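Local coordinates for conjugal transfer protein-like C-terminal domain-containing protein (PDB 4EC6) that is of unknown function but, as a VirB8-like, NTF2-like domain of a membrane protein, probably takes part in the type IV secretion system that transfers a conjugative plasmid, at residues A[63-66]-A[67-70]; A[76-79]-A[80-84]. One frame throughout, in Å; residues are numbered along the deposited sequence.

Interaction 1 (A[63-66]-A[67-70])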
ATOM      1  N   TYR A  63      -6.693  -5.540  -7.396  1.00 10.86           N
ATOM      2  CA  TYR A  63      -6.656  -5.887  -8.795  1.00 10.64           C
ATOM      3  C   TYR A  63      -8.063  -5.806  -9.373  1.00 10.44           C
ATOM      4  O   TYR A  63      -8.288  -5.079 -10.357  1.00 10.75           O
ATOM      5  CB  TYR A  63      -6.000  -7.227  -9.012  1.00 11.77           C
ATOM      6  CG  TYR A  63      -4.517  -7.118  -9.271  1.00 12.48           C
ATOM      7  CD1 TYR A  63      -4.011  -6.876 -10.562  1.00 12.90           C
ATOM      8  CD2 TYR A  63      -3.633  -7.196  -8.232  1.00 12.76           C
ATOM      9  CE1 TYR A  63      -2.651  -6.758 -10.784  1.00 13.79           C
ATOM     10  CE2 TYR A  63      -2.286  -7.057  -8.430  1.00 13.71           C
ATOM     11  CZ  TYR A  63      -1.789  -6.852  -9.693  1.00 14.06           C
ATOM     12  OH  TYR A  63      -0.415  -6.743  -9.816  1.00 14.06           O
ATOM     13  N   PHE A  64      -9.018  -6.429  -8.695  1.00  9.71           N
ATOM     14  CA  PHE A  64     -10.418  -6.268  -9.054  1.00  9.40           C
ATOM     15  C   PHE A  64     -10.822  -4.798  -9.157  1.00  9.63           C
ATOM     16  O   PHE A  64     -11.503  -4.451 -10.114  1.00  9.59           O
ATOM     17  CB  PHE A  64     -11.337  -7.012  -8.072  1.00  8.87           C
ATOM     18  CG  PHE A  64     -12.817  -6.681  -8.218  1.00  8.43           C
ATOM     19  CD1 PHE A  64     -13.551  -7.142  -9.300  1.00  8.14           C
ATOM     20  CD2 PHE A  64     -13.479  -5.941  -7.234  1.00  8.26           C
ATOM     21  CE1 PHE A  64     -14.902  -6.869  -9.413  1.00  8.00           C
ATOM     22  CE2 PHE A  64     -14.813  -5.647  -7.355  1.00  8.21           C
ATOM     23  CZ  PHE A  64     -15.532  -6.118  -8.447  1.00  8.13           C
ATOM     24  N   LEU A  65     -10.447  -3.949  -8.199  1.00  9.57           N
ATOM     25  CA  LEU A  65     -10.885  -2.537  -8.270  1.00 10.41           C
ATOM     26  C   LEU A  65     -10.403  -1.778  -9.531  1.00 11.59           C
ATOM     27  O   LEU A  65     -11.092  -0.930 -10.086  1.00 11.61           O
ATOM     28  CB  LEU A  65     -10.508  -1.776  -7.002  1.00  9.80           C
ATOM     29  CG  LEU A  65     -11.374  -2.124  -5.802  1.00  9.82           C
ATOM     30  CD1 LEU A  65     -10.817  -1.599  -4.490  1.00 10.04           C
ATOM     31  CD2 LEU A  65     -12.740  -1.542  -6.023  1.00  9.68           C
ATOM     32  N   THR A  66      -9.195  -2.102  -9.969  1.00 13.21           N
ATOM     33  CA  THR A  66      -8.659  -1.613 -11.187  1.00 14.31           C
ATOM     34  C   THR A  66      -9.590  -1.920 -12.378  1.00 15.23           C
ATOM     35  O   THR A  66      -9.838  -1.059 -13.195  1.00 17.07           O
ATOM     36  CB  THR A  66      -7.294  -2.258 -11.339  1.00 16.10           C
ATOM     37  OG1 THR A  66      -6.407  -1.656 -10.371  1.00 18.24           O
ATOM     38  CG2 THR A  66      -6.753  -2.041 -12.695  1.00 17.07           C
ATOM     39  N   TYR A  67     -10.129  -3.125 -12.485  1.00 14.71           N
ATOM     40  CA  TYR A  67     -11.019  -3.436 -13.581  1.00 14.41           C
ATOM     41  C   TYR A  67     -12.459  -2.916 -13.340  1.00 13.55           C
ATOM     42  O   TYR A  67     -13.126  -2.405 -14.219  1.00 14.63           O
ATOM     43  CB  TYR A  67     -10.948  -4.937 -13.883  1.00 15.48           C
ATOM     44  CG  TYR A  67      -9.638  -5.278 -14.485  1.00 17.44           C
ATOM     45  CD1 TYR A  67      -9.314  -4.853 -15.811  1.00 19.09           C
ATOM     46  CD2 TYR A  67      -8.663  -5.946 -13.755  1.00 19.08           C
ATOM     47  CE1 TYR A  67      -8.075  -5.116 -16.391  1.00 18.41           C
ATOM     48  CE2 TYR A  67      -7.401  -6.209 -14.326  1.00 20.13           C
ATOM     49  CZ  TYR A  67      -7.136  -5.787 -15.636  1.00 19.83           C
ATOM     50  OH  TYR A  67      -5.940  -6.057 -16.198  1.00 22.73           O
ATOM     51  N   TYR A  68     -12.916  -3.002 -12.124  1.00 12.57           N
ATOM     52  CA  TYR A  68     -14.202  -2.516 -11.773  1.00 12.18           C
ATOM     53  C   TYR A  68     -14.288  -1.032 -11.994  1.00 12.93           C
ATOM     54  O   TYR A  68     -15.309  -0.556 -12.426  1.00 12.49           O
ATOM     55  CB  TYR A  68     -14.468  -2.840 -10.308  1.00 11.32           C
ATOM     56  CG  TYR A  68     -15.863  -2.515  -9.875  1.00 10.29           C
ATOM     57  CD1 TYR A  68     -16.969  -3.242 -10.391  1.00  9.67           C
ATOM     58  CD2 TYR A  68     -16.091  -1.513  -8.933  1.00  9.27           C
ATOM     59  CE1 TYR A  68     -18.258  -2.935  -9.993  1.00  9.12           C
ATOM     60  CE2 TYR A  68     -17.376  -1.195  -8.536  1.00  9.01           C
ATOM     61  CZ  TYR A  68     -18.430  -1.895  -9.065  1.00  9.14           C
ATOM     62  OH  TYR A  68     -19.641  -1.576  -8.623  1.00  9.16           O
ATOM     63  N   PHE A  69     -13.211  -0.294 -11.726  1.00 13.83           N
ATOM     64  CA  PHE A  69     -13.260   1.160 -11.945  1.00 14.99           C
ATOM     65  C   PHE A  69     -12.766   1.588 -13.339  1.00 16.18           C
ATOM     66  O   PHE A  69     -12.606   2.775 -13.602  1.00 15.62           O
ATOM     67  CB  PHE A  69     -12.551   1.948 -10.826  1.00 13.78           C
ATOM     68  CG  PHE A  69     -13.423   2.191  -9.633  1.00 13.51           C
ATOM     69  CD1 PHE A  69     -14.187   3.367  -9.527  1.00 13.78           C
ATOM     70  CD2 PHE A  69     -13.504   1.254  -8.623  1.00 12.63           C
ATOM     71  CE1 PHE A  69     -15.004   3.586  -8.430  1.00 12.92           C
ATOM     72  CE2 PHE A  69     -14.338   1.456  -7.543  1.00 12.53           C
ATOM     73  CZ  PHE A  69     -15.089   2.607  -7.450  1.00 12.92           C
ATOM     74  N   SER A  70     -12.546   0.625 -14.227  1.00 17.34           N
ATOM     75  CA  SER A  70     -12.153   0.925 -15.569  1.00 18.55           C
ATOM     76  C   SER A  70     -13.217   1.813 -16.218  1.00 21.56           C
ATOM     77  O   SER A  70     -14.438   1.723 -15.944  1.00 19.74           O
ATOM     78  CB  SER A  70     -12.029  -0.355 -16.359  1.00 19.31           C
ATOM     79  OG  SER A  70     -12.228  -0.082 -17.748  1.00 20.39           O
TER

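Interaction 2 (A[76-79]-A[80-84])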
ATOM      1  N   GLU A  76     -19.787  -4.706 -23.134  1.00 26.00           N
ATOM      2  CA  GLU A  76     -19.278  -6.078 -23.245  1.00 27.68           C
ATOM      3  C   GLU A  76     -17.800  -6.177 -22.856  1.00 25.92           C
ATOM      4  O   GLU A  76     -17.403  -7.093 -22.160  1.00 28.15           O
ATOM      5  CB  GLU A  76     -19.557  -6.718 -24.619  1.00 30.13           C
ATOM      6  CG  GLU A  76     -21.053  -6.863 -24.956  1.00 35.47           C
ATOM      7  CD  GLU A  76     -21.816  -7.861 -24.062  1.00 37.69           C
ATOM      8  OE1 GLU A  76     -21.304  -8.971 -23.798  1.00 37.05           O
ATOM      9  OE2 GLU A  76     -22.949  -7.548 -23.632  1.00 42.45           O
ATOM     10  N   ASN A  77     -16.987  -5.236 -23.285  1.00 25.76           N
ATOM     11  CA  ASN A  77     -15.578  -5.285 -22.924  1.00 26.39           C
ATOM     12  C   ASN A  77     -15.333  -4.991 -21.419  1.00 23.55           C
ATOM     13  O   ASN A  77     -14.435  -5.561 -20.821  1.00 21.98           O
ATOM     14  CB  ASN A  77     -14.761  -4.361 -23.841  1.00 30.45           C
ATOM     15  CG  ASN A  77     -14.973  -4.672 -25.322  1.00 32.97           C
ATOM     16  OD1 ASN A  77     -15.524  -5.708 -25.651  1.00 38.75           O
ATOM     17  ND2 ASN A  77     -14.551  -3.770 -26.214  1.00 34.04           N
ATOM     18  N   TYR A  78     -16.159  -4.125 -20.823  1.00 20.14           N
ATOM     19  CA  TYR A  78     -15.995  -3.737 -19.442  1.00 18.26           C
ATOM     20  C   TYR A  78     -16.285  -4.997 -18.592  1.00 18.44           C
ATOM     21  O   TYR A  78     -15.489  -5.399 -17.703  1.00 17.06           O
ATOM     22  CB  TYR A  78     -16.916  -2.549 -19.086  1.00 16.98           C
ATOM     23  CG  TYR A  78     -17.043  -2.344 -17.593  1.00 16.02           C
ATOM     24  CD1 TYR A  78     -16.086  -1.633 -16.885  1.00 15.03           C
ATOM     25  CD2 TYR A  78     -18.108  -2.930 -16.869  1.00 15.75           C
ATOM     26  CE1 TYR A  78     -16.183  -1.488 -15.506  1.00 14.48           C
ATOM     27  CE2 TYR A  78     -18.208  -2.782 -15.487  1.00 14.46           C
ATOM     28  CZ  TYR A  78     -17.240  -2.060 -14.819  1.00 14.26           C
ATOM     29  OH  TYR A  78     -17.339  -1.919 -13.463  1.00 13.52           O
ATOM     30  N   GLN A  79     -17.375  -5.653 -18.933  1.00 16.81           N
ATOM     31  CA  GLN A  79     -17.670  -6.922 -18.345  1.00 17.29           C
ATOM     32  C   GLN A  79     -16.653  -8.005 -18.588  1.00 17.82           C
ATOM     33  O   GLN A  79     -16.317  -8.736 -17.671  1.00 17.29           O
ATOM     34  CB  GLN A  79     -19.030  -7.353 -18.733  1.00 17.61           C
ATOM     35  CG  GLN A  79     -20.062  -6.384 -18.216  1.00 18.48           C
ATOM     36  CD  GLN A  79     -21.387  -6.763 -18.742  1.00 19.21           C
ATOM     37  OE1 GLN A  79     -21.474  -7.847 -19.289  1.00 23.08           O
ATOM     38  NE2 GLN A  79     -22.425  -5.928 -18.568  1.00 16.63           N
ATOM     39  N   SER A  80     -16.097  -8.092 -19.787  1.00 19.25           N
ATOM     40  CA  SER A  80     -15.125  -9.170 -20.031  1.00 18.76           C
ATOM     41  C   SER A  80     -13.886  -9.006 -19.237  1.00 17.68           C
ATOM     42  O   SER A  80     -13.328  -9.973 -18.787  1.00 18.11           O
ATOM     43  CB  SER A  80     -14.699  -9.204 -21.483  1.00 19.90           C
ATOM     44  OG  SER A  80     -15.810  -9.555 -22.224  1.00 23.92           O
ATOM     45  N   SER A  81     -13.410  -7.774 -19.124  1.00 17.09           N
ATOM     46  CA  SER A  81     -12.146  -7.539 -18.462  1.00 16.31           C
ATOM     47  C   SER A  81     -12.250  -7.751 -16.949  1.00 14.74           C
ATOM     48  O   SER A  81     -11.246  -7.864 -16.311  1.00 14.08           O
ATOM     49  CB  SER A  81     -11.605  -6.137 -18.795  1.00 16.70           C
ATOM     50  OG  SER A  81     -11.658  -5.922 -20.190  1.00 17.45           O
ATOM     51  N   LEU A  82     -13.460  -7.775 -16.394  1.00 13.90           N
ATOM     52  CA  LEU A  82     -13.596  -8.087 -14.997  1.00 14.07           C
ATOM     53  C   LEU A  82     -14.165  -9.473 -14.689  1.00 14.06           C
ATOM     54  O   LEU A  82     -14.196  -9.893 -13.534  1.00 14.19           O
ATOM     55  CB  LEU A  82     -14.321  -6.966 -14.241  1.00 13.61           C
ATOM     56  CG  LEU A  82     -15.740  -6.622 -14.539  1.00 13.76           C
ATOM     57  CD1 LEU A  82     -16.641  -7.795 -14.177  1.00 13.87           C
ATOM     58  CD2 LEU A  82     -16.053  -5.378 -13.714  1.00 13.51           C
ATOM     59  N   ARG A  83     -14.542 -10.200 -15.736  1.00 14.50           N
ATOM     60  CA  ARG A  83     -15.167 -11.522 -15.642  1.00 14.42           C
ATOM     61  C   ARG A  83     -14.451 -12.510 -14.734  1.00 14.39           C
ATOM     62  O   ARG A  83     -15.108 -13.151 -13.922  1.00 13.74           O
ATOM     63  CB  ARG A  83     -15.434 -12.100 -17.046  1.00 14.58           C
ATOM     64  CG  ARG A  83     -16.122 -13.466 -17.140  1.00 16.10           C
ATOM     65  CD  ARG A  83     -16.791 -13.896 -15.828  1.00 18.90           C
ATOM     66  NE  ARG A  83     -18.213 -13.668 -15.849  1.00 20.22           N
ATOM     67  CZ  ARG A  83     -19.022 -13.601 -14.799  1.00 21.41           C
ATOM     68  NH1 ARG A  83     -18.606 -13.707 -13.537  1.00 19.69           N
ATOM     69  NH2 ARG A  83     -20.311 -13.410 -15.057  1.00 23.78           N
ATOM     70  N   THR A  84     -13.121 -12.625 -14.854  1.00 15.26           N
ATOM     71  CA  THR A  84     -12.351 -13.618 -14.099  1.00 15.45           C
ATOM     72  C   THR A  84     -12.315 -13.346 -12.639  1.00 14.31           C
ATOM     73  O   THR A  84     -12.115 -14.263 -11.903  1.00 13.59           O
ATOM     74  CB  THR A  84     -10.889 -13.761 -14.540  1.00 18.22           C
ATOM     75  OG1 THR A  84     -10.250 -12.466 -14.548  1.00 22.24           O
ATOM     76  CG2 THR A  84     -10.797 -14.386 -15.923  1.00 20.00           C
TER

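Interaction 1 (A[63-66]-A[67-70])
This is a local contact along one helix, in which Phe64 meets Tyr68 and Leu65 meets Phe69 through the last turn and exit of helix 54-68, close to the centre of the domain. In both pairs the residues are four apart, and their side chains lie alongside each other and point the same way. Phe64 and Tyr68 each carry CG anti to the backbone N (chi1 169° and -173°), which sends the two rings off the helix together. Their planes are only 24° from parallel, yet so displaced that little of one ring lies over the other. Within this contact, it is Tyr68 CB that lies over a face of the Phe64 ring, a CH-pi contact 4.1 Å from the centroid and offset toward the rim. Farther out, Phe64 CZ reaches Tyr68 CD1 at 3.8 Å.

In the neighbouring pair one methyl does the touching: Leu65 CD2 lies 3.7 Å from Phe69 CE2. The edge of the Phe69 ring faces Leu65 O in its own plane. Two backbone bonds set this spacing, Tyr68 N to Phe64 O (2.9 Å) and Phe69 N to Leu65 O (2.8 Å), the second made by Phe69, where the backbone turns out of the helix.

Beyond the helix, Phe64 meets the Phe138 ring and Val149, while Leu65 rests on Tyr121. Phe69 packs on Leu123, Val125 and Leu155, so the contact's apolar side is pressed onto three strands. A helix laid across an antiparallel sheet by such side chains is characteristic of the NTF2-like fold.

Interaction 2 (A[76-79]-A[80-84])
Gln79, Ser80 and Leu82 carry this contact, a set of i to i+3 and i to i+4 interactions within helix 75-82, the second helix of the NTF2-like domain. Ser80 grips the turn before it twice. Ser80 N donates to Glu76 O at 2.9 Å, the usual helical bond, and Ser80 OG donates to the same oxygen, also at 2.9 Å. With chi1 at -66° the hydroxyl lies beside the backbone N and can bend back along the helix. The two donors come from opposite faces of the carbonyl plane, so one acceptor is held from both sides and the serine's hydroxyl is satisfied without leaving the helix.

Gln79 contributes mainly backbone: Leu82 N donates to Gln79 O at 3.3 Å. That donor sits above the carbonyl plane, 67° out of it, and the three-residue spacing is that of a 3-10 turn; the bond from the same amide to Tyr78 O is weak. The Gln79 side chain is extended beyond CG, and its NE2 is hydrogen-bonded to Trp95 O in the following loop.

Leu82 faces the buried side. Its CG stands between the backbone N and the carbonyl carbon (chi1 64°), and the two branches part company there: Leu82 CD1 lies 3.6 Å from Gln79 O, whereas CD2 goes to the Tyr78 ring. Leu82 also packs on Tyr67 and Tyr68 of helix 54-68, and the Tyr78 hydroxyl is hydrogen-bonded to Tyr68 O. The leucine and tyrosine side chains slant across each other, with Leu82 CD2 at 3.7 Å from Tyr78 CZ.

In the fold
From the N terminus the chain first runs through helix 54-68, whose final turn and exit hold interaction 1; a short connection leads into helix 75-82, which holds interaction 2. Each closes only a local turn, and the two follow in series, neither nested nor crossing, with centres about 10 Å apart. They nevertheless touch: Tyr67 CG lies 3.6 Å from Ser81 O, and Ser70 O lies 3.7 Å from Tyr78 CE1. Interaction 1 ties the last turn of the first helix to the antiparallel sheet, while interaction 2 packs against that turn's exit and reaches the loop carrying Ile92 and Trp95.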